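PDB 6WH1: X-ray repair cross complementing protein 1 variant from Homo sapiens, which probably acts as a scaffold that assembles repair complexes at DNA single-strand breaks, this chain being its C-terminal BRCT domain. Local coordinates for residues Glu1-Phe6 / Glu80-Leu85; Val44-Thr49 / Ser66-Arg71. One frame throughout, in Å; residues are numbered along the deposited sequence.

Contact 1: Glu1-Phe6 / Glu80-Leu85; sequences ELPDFF and EKQKLL
Phe5 lays its ring against the backbone of Lys83 and Leu84, where the chain leaves helix 72-81 of the BRCT domain through a Schellman motif whose C-prime residue, with positive phi, is Gln82. The packed part is this aromatic face: the carbonyl carbon of Lys83 sits over the ring centre, 3.9 Å above its plane, and Leu84 N lies over the same face nearer the rim. A chi1 of 47° sets Phe5 CG between backbone N and carbonyl carbon and turns the ring onto this turn, while Phe5 CB rests 3.8 Å from Leu84 CB. An alanine at Phe5 removes the ring, and would probably leave a gap against the Lys83-Leu84 peptide. Phe32 meets the Phe5 ring at about 35°. The solvent side belongs to the exposed Lys83, whose CB points away. Gln82, bent at chi2, crosses Pro3 at about a right angle and bonds through NE2 to Asn79 O; its OE1 lies 3.3 Å from Pro3 CG, with no hydrogen bond between them. Gln82 also meets an apolar side chain of another protein's chain. Leu84 reaches inward, with CD1 at the edge of the buried Phe6 ring, 3.6 Å from Phe6 CE1.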
loop_
_atom_site.group_PDB
_atom_site.type_symbol
_atom_site.label_atom_id
_atom_site.label_comp_id
_atom_site.label_asym_id
_atom_site.label_seq_id
_atom_site.Cartn_x
_atom_site.Cartn_y
_atom_site.Cartn_z
ATOM N N GLU A 1 2.629 9.680 12.856
ATOM C CA GLU A 1 1.227 10.084 12.881
ATOM C C GLU A 1 0.710 10.408 11.475
ATOM O O GLU A 1 0.880 11.523 10.979
ATOM C CB GLU A 1 1.038 11.290 13.802
ATOM C CG GLU A 1 -0.407 11.777 13.952
ATOM C CD GLU A 1 -1.446 10.654 13.984
ATOM O OE1 GLU A 1 -1.956 10.361 15.087
ATOM O OE2 GLU A 1 -1.795 10.098 12.918
ATOM N N LEU A 2 0.040 9.433 10.850
ATOM C CA LEU A 2 -0.195 9.544 9.414
ATOM C C LEU A 2 -1.581 10.090 9.091
ATOM O O LEU A 2 -2.552 9.791 9.795
ATOM C CB LEU A 2 -0.039 8.183 8.743
ATOM C CG LEU A 2 1.397 7.682 8.653
ATOM C CD1 LEU A 2 1.425 6.309 8.020
ATOM C CD2 LEU A 2 2.248 8.669 7.876
ATOM N N PRO A 3 -1.672 10.866 8.011
ATOM C CA PRO A 3 -2.978 11.336 7.538
ATOM C C PRO A 3 -3.846 10.195 7.029
ATOM O O PRO A 3 -3.372 9.109 6.686
ATOM C CB PRO A 3 -2.621 12.306 6.407
ATOM C CG PRO A 3 -1.251 11.906 5.979
ATOM C CD PRO A 3 -0.563 11.412 7.212
ATOM N N ASP A 4 -5.144 10.477 6.952
ATOM C CA ASP A 4 -6.181 9.461 6.805
ATOM C C ASP A 4 -7.171 9.831 5.714
ATOM O O ASP A 4 -8.353 9.493 5.790
ATOM C CB ASP A 4 -6.922 9.281 8.125
ATOM C CG ASP A 4 -7.274 10.612 8.763
ATOM O OD1 ASP A 4 -7.014 11.654 8.121
ATOM O OD2 ASP A 4 -7.820 10.620 9.888
ATOM N N PHE A 5 -6.733 10.545 4.683
ATOM C CA PHE A 5 -7.707 11.093 3.745
ATOM C C PHE A 5 -8.143 10.106 2.670
ATOM O O PHE A 5 -9.000 10.458 1.854
ATOM C CB PHE A 5 -7.173 12.371 3.089
ATOM C CG PHE A 5 -5.774 12.258 2.581
ATOM C CD1 PHE A 5 -5.499 11.547 1.426
ATOM C CD2 PHE A 5 -4.737 12.881 3.247
ATOM C CE1 PHE A 5 -4.212 11.451 0.951
ATOM C CE2 PHE A 5 -3.449 12.790 2.778
ATOM C CZ PHE A 5 -3.184 12.076 1.627
ATOM N N PHE A 6 -7.588 8.894 2.641
ATOM C CA PHE A 6 -8.104 7.825 1.796
ATOM C C PHE A 6 -8.987 6.853 2.566
ATOM O O PHE A 6 -9.436 5.859 1.990
ATOM C CB PHE A 6 -6.956 7.041 1.146
ATOM C CG PHE A 6 -6.271 7.759 0.016
ATOM C CD1 PHE A 6 -6.804 8.915 -0.528
ATOM C CD2 PHE A 6 -5.085 7.264 -0.503
ATOM C CE1 PHE A 6 -6.158 9.570 -1.568
ATOM C CE2 PHE A 6 -4.437 7.910 -1.542
ATOM C CZ PHE A 6 -4.973 9.064 -2.076
ATOM N N GLU A 80 2.240 14.468 -2.343
ATOM C CA GLU A 80 3.092 15.657 -2.377
ATOM C C GLU A 80 2.457 16.821 -1.622
ATOM O O GLU A 80 3.116 17.477 -0.806
ATOM C CB GLU A 80 3.391 16.050 -3.822
ATOM C CG GLU A 80 4.277 15.062 -4.555
ATOM C CD GLU A 80 4.479 15.429 -6.012
ATOM O OE1 GLU A 80 4.231 16.600 -6.373
ATOM O OE2 GLU A 80 4.884 14.545 -6.796
ATOM N N LYS A 81 1.182 17.100 -1.890
ATOM C CA LYS A 81 0.460 18.142 -1.169
ATOM C C LYS A 81 -0.064 17.668 0.181
ATOM O O LYS A 81 -0.561 18.491 0.958
ATOM C CB LYS A 81 -0.701 18.664 -2.020
ATOM C CG LYS A 81 -0.273 19.306 -3.336
ATOM C CD LYS A 81 -1.364 20.211 -3.892
ATOM C CE LYS A 81 -1.150 20.516 -5.368
ATOM N NZ LYS A 81 -2.253 21.348 -5.935
ATOM N N GLN A 82 0.046 16.369 0.475
ATOM C CA GLN A 82 -0.394 15.782 1.740
ATOM C C GLN A 82 -1.883 16.003 1.969
ATOM O O GLN A 82 -2.357 16.070 3.106
ATOM C CB GLN A 82 0.434 16.306 2.910
ATOM C CG GLN A 82 1.737 15.544 3.069
ATOM C CD GLN A 82 1.518 14.120 3.540
ATOM O OE1 GLN A 82 0.968 13.893 4.616
ATOM N NE2 GLN A 82 1.939 13.153 2.733
ATOM N N LYS A 83 -2.634 16.069 0.880
ATOM C CA LYS A 83 -4.049 16.355 0.945
ATOM C C LYS A 83 -4.791 15.419 0.007
ATOM O O LYS A 83 -4.192 14.761 -0.845
ATOM C CB LYS A 83 -4.298 17.797 0.559
ATOM C CG LYS A 83 -4.986 18.519 1.620
ATOM C CD LYS A 83 -5.638 19.683 1.017
ATOM C CE LYS A 83 -6.887 19.321 0.232
ATOM N NZ LYS A 83 -7.475 20.623 -0.103
ATOM N N LEU A 84 -6.112 15.365 0.156
ATOM C CA LEU A 84 -6.953 14.655 -0.805
ATOM C C LEU A 84 -7.273 15.611 -1.945
ATOM O O LEU A 84 -8.128 16.493 -1.817
ATOM C CB LEU A 84 -8.230 14.138 -0.151
ATOM C CG LEU A 84 -9.223 13.489 -1.128
ATOM C CD1 LEU A 84 -8.667 12.183 -1.690
ATOM C CD2 LEU A 84 -10.586 13.268 -0.476
ATOM N N LEU A 85 -6.588 15.451 -3.059
ATOM C CA LEU A 85 -6.881 16.316 -4.188
ATOM C C LEU A 85 -7.988 15.709 -5.042
ATOM O O LEU A 85 -8.223 14.496 -5.003
ATOM C CB LEU A 85 -5.615 16.544 -5.012
ATOM C CG LEU A 85 -4.565 17.435 -4.337
ATOM C CD1 LEU A 85 -3.230 16.736 -4.294
ATOM C CD2 LEU A 85 -4.421 18.752 -5.069
#

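Contact 2: Val44-Thr49 / Ser66-Arg71; sequences VQFVIT and SLAFVR
Val47 sits at the middle of the pairing between strands 46-48 and 68-70, its N-H and carbonyl both bonded to the neighbouring strand. In the backbone, Val47 N gives to Ala68 O at 3.0 Å, Val70 N to Val47 O at 2.9 Å, and Thr49 N to Val70 O. The bond from Ala68 N to Gln45 O is longer, at 3.3 Å, and its donor stands 39° out of the carbonyl plane; a water donates to Gln45 O and Ser66 O, bridging the two segments just before their strands. Among side-chain polar contacts, Arg71 NH1 gives to Thr49 O at 3.2 Å from above the carbonyl plane, and also bonds Gln51 O. Thr49 OG1 is buried without a partner. Apolar packing divides between the faces. Where Leu67 and Phe69 meet helix 55-63, Val47 CG2, anti to its carbonyl carbon, lies 3.6 Å from Leu67 CD1, and Val47 CB 3.7 Å from Phe69 CD2. On the other face, Phe46 CD1 touches Ala68 CB at 3.9 Å, Val70 CG2 lies at the Phe46 ring edge, and that ring also meets Trp74. Parallel neighbours joined through helix 55-63 make this a beta-alpha-beta crossover, a building block of the parallel sheet of the BRCT fold.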
loop_
_atom_site.group_PDB
_atom_site.type_symbol
_atom_site.label_atom_id
_atom_site.label_comp_id
_atom_site.label_asym_id
_atom_site.label_seq_id
_atom_site.Cartn_x
_atom_site.Cartn_y
_atom_site.Cartn_z
ATOM N N VAL A 44 -15.240 -1.623 -5.499
ATOM C CA VAL A 44 -14.123 -0.742 -5.826
ATOM C C VAL A 44 -14.655 0.641 -6.169
ATOM O O VAL A 44 -15.607 0.779 -6.945
ATOM C CB VAL A 44 -13.305 -1.320 -6.992
ATOM C CG1 VAL A 44 -12.404 -0.240 -7.599
ATOM C CG2 VAL A 44 -12.487 -2.524 -6.532
ATOM N N GLN A 45 -14.036 1.678 -5.600
ATOM C CA GLN A 45 -14.443 3.048 -5.881
ATOM C C GLN A 45 -13.477 3.805 -6.783
ATOM O O GLN A 45 -13.888 4.788 -7.409
ATOM C CB GLN A 45 -14.617 3.836 -4.575
ATOM C CG GLN A 45 -15.860 3.464 -3.789
ATOM C CD GLN A 45 -15.540 3.048 -2.373
ATOM O OE1 GLN A 45 -14.507 3.427 -1.820
ATOM N NE2 GLN A 45 -16.425 2.265 -1.772
ATOM N N PHE A 46 -12.220 3.378 -6.870
ATOM C CA PHE A 46 -11.229 4.054 -7.699
ATOM C C PHE A 46 -10.346 3.012 -8.363
ATOM O O PHE A 46 -9.621 2.282 -7.680
ATOM C CB PHE A 46 -10.373 5.021 -6.871
ATOM C CG PHE A 46 -11.161 6.103 -6.202
ATOM C CD1 PHE A 46 -11.508 7.251 -6.892
ATOM C CD2 PHE A 46 -11.558 5.971 -4.881
ATOM C CE1 PHE A 46 -12.237 8.249 -6.277
ATOM C CE2 PHE A 46 -12.289 6.968 -4.257
ATOM C CZ PHE A 46 -12.630 8.106 -4.956
ATOM N N VAL A 47 -10.408 2.940 -9.685
ATOM C CA VAL A 47 -9.473 2.134 -10.456
ATOM C C VAL A 47 -8.306 3.033 -10.841
ATOM O O VAL A 47 -8.499 4.087 -11.457
ATOM C CB VAL A 47 -10.146 1.528 -11.696
ATOM C CG1 VAL A 47 -9.108 0.890 -12.607
ATOM C CG2 VAL A 47 -11.184 0.497 -11.284
ATOM N N ILE A 48 -7.099 2.634 -10.454
ATOM C CA ILE A 48 -5.878 3.345 -10.814
ATOM C C ILE A 48 -5.213 2.596 -11.961
ATOM O O ILE A 48 -4.884 1.411 -11.826
ATOM C CB ILE A 48 -4.928 3.471 -9.612
ATOM C CG1 ILE A 48 -5.718 3.746 -8.325
ATOM C CG2 ILE A 48 -3.885 4.548 -9.870
ATOM C CD1 ILE A 48 -6.388 5.103 -8.284
ATOM N N THR A 49 -5.016 3.276 -13.092
ATOM C CA THR A 49 -4.407 2.659 -14.264
ATOM C C THR A 49 -3.459 3.627 -14.949
ATOM O O THR A 49 -3.661 4.845 -14.933
ATOM C CB THR A 49 -5.437 2.215 -15.310
ATOM O OG1 THR A 49 -6.302 3.313 -15.629
ATOM C CG2 THR A 49 -6.257 1.090 -14.793
ATOM N N SER A 66 -20.866 4.818 -9.580
ATOM C CA SER A 66 -20.048 5.835 -8.931
ATOM C C SER A 66 -18.553 5.598 -9.105
ATOM O O SER A 66 -17.751 6.314 -8.501
ATOM C CB SER A 66 -20.386 5.908 -7.442
ATOM O OG SER A 66 -20.173 4.658 -6.810
ATOM N N LEU A 67 -18.166 4.622 -9.920
ATOM C CA LEU A 67 -16.761 4.273 -10.068
ATOM C C LEU A 67 -16.018 5.340 -10.862
ATOM O O LEU A 67 -16.558 5.926 -11.805
ATOM C CB LEU A 67 -16.647 2.908 -10.744
ATOM C CG LEU A 67 -15.447 2.525 -11.599
ATOM C CD1 LEU A 67 -14.238 2.293 -10.719
ATOM C CD2 LEU A 67 -15.801 1.265 -12.362
ATOM N N ALA A 68 -14.771 5.599 -10.467
ATOM C CA ALA A 68 -13.931 6.607 -11.099
ATOM C C ALA A 68 -12.618 5.978 -11.540
ATOM O O ALA A 68 -12.054 5.134 -10.834
ATOM C CB ALA A 68 -13.648 7.777 -10.150
ATOM N N PHE A 69 -12.134 6.407 -12.704
ATOM C CA PHE A 69 -10.901 5.907 -13.299
ATOM C C PHE A 69 -9.866 7.022 -13.273
ATOM O O PHE A 69 -10.093 8.098 -13.839
ATOM C CB PHE A 69 -11.144 5.425 -14.726
ATOM C CG PHE A 69 -12.159 4.325 -14.821
ATOM C CD1 PHE A 69 -13.502 4.616 -14.996
ATOM C CD2 PHE A 69 -11.773 2.999 -14.724
ATOM C CE1 PHE A 69 -14.436 3.603 -15.083
ATOM C CE2 PHE A 69 -12.702 1.985 -14.806
ATOM C CZ PHE A 69 -14.032 2.287 -14.991
ATOM N N VAL A 70 -8.740 6.768 -12.604
ATOM C CA VAL A 70 -7.774 7.810 -12.276
ATOM C C VAL A 70 -6.362 7.310 -12.556
ATOM O O VAL A 70 -6.079 6.110 -12.492
ATOM C CB VAL A 70 -7.890 8.263 -10.799
ATOM C CG1 VAL A 70 -7.279 9.629 -10.626
ATOM C CG2 VAL A 70 -9.337 8.275 -10.329
ATOM N N ARG A 71 -5.460 8.258 -12.844
ATOM C CA ARG A 71 -4.060 7.989 -13.123
ATOM C C ARG A 71 -3.240 7.987 -11.835
ATOM O O ARG A 71 -3.627 8.614 -10.843
ATOM C CB ARG A 71 -3.506 9.034 -14.085
ATOM C CG ARG A 71 -4.207 9.049 -15.434
ATOM C CD ARG A 71 -3.439 8.238 -16.460
ATOM N NE ARG A 71 -4.100 8.233 -17.762
ATOM C CZ ARG A 71 -4.415 7.130 -18.432
ATOM N NH1 ARG A 71 -4.127 5.940 -17.923
ATOM N NH2 ARG A 71 -5.016 7.217 -19.613
HETATM O O HOH W 1 -15.732 6.669 -6.909
#

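Overall arrangement
Contact 2 is nested along the chain inside the loop that contact 1 closes: 1-6 comes first, then 44-49 and 66-71, and finally 80-85. Their centres are 18 Å apart and their nearest atoms about 7 Å apart, with no touch. The centre of contact 2 lies about 5 Å from that of the chain, the centre of contact 1 about 14 Å. Contact 2 pairs two strands of the four-stranded parallel sheet, 68-70 being an outermost one. Helix 72-81, the chain's last, follows strand 68-70 and ends at contact 1. The sheet near the domain centre is thus linked to a surface junction with the N-terminal segment, where another protein's chain is also within reach.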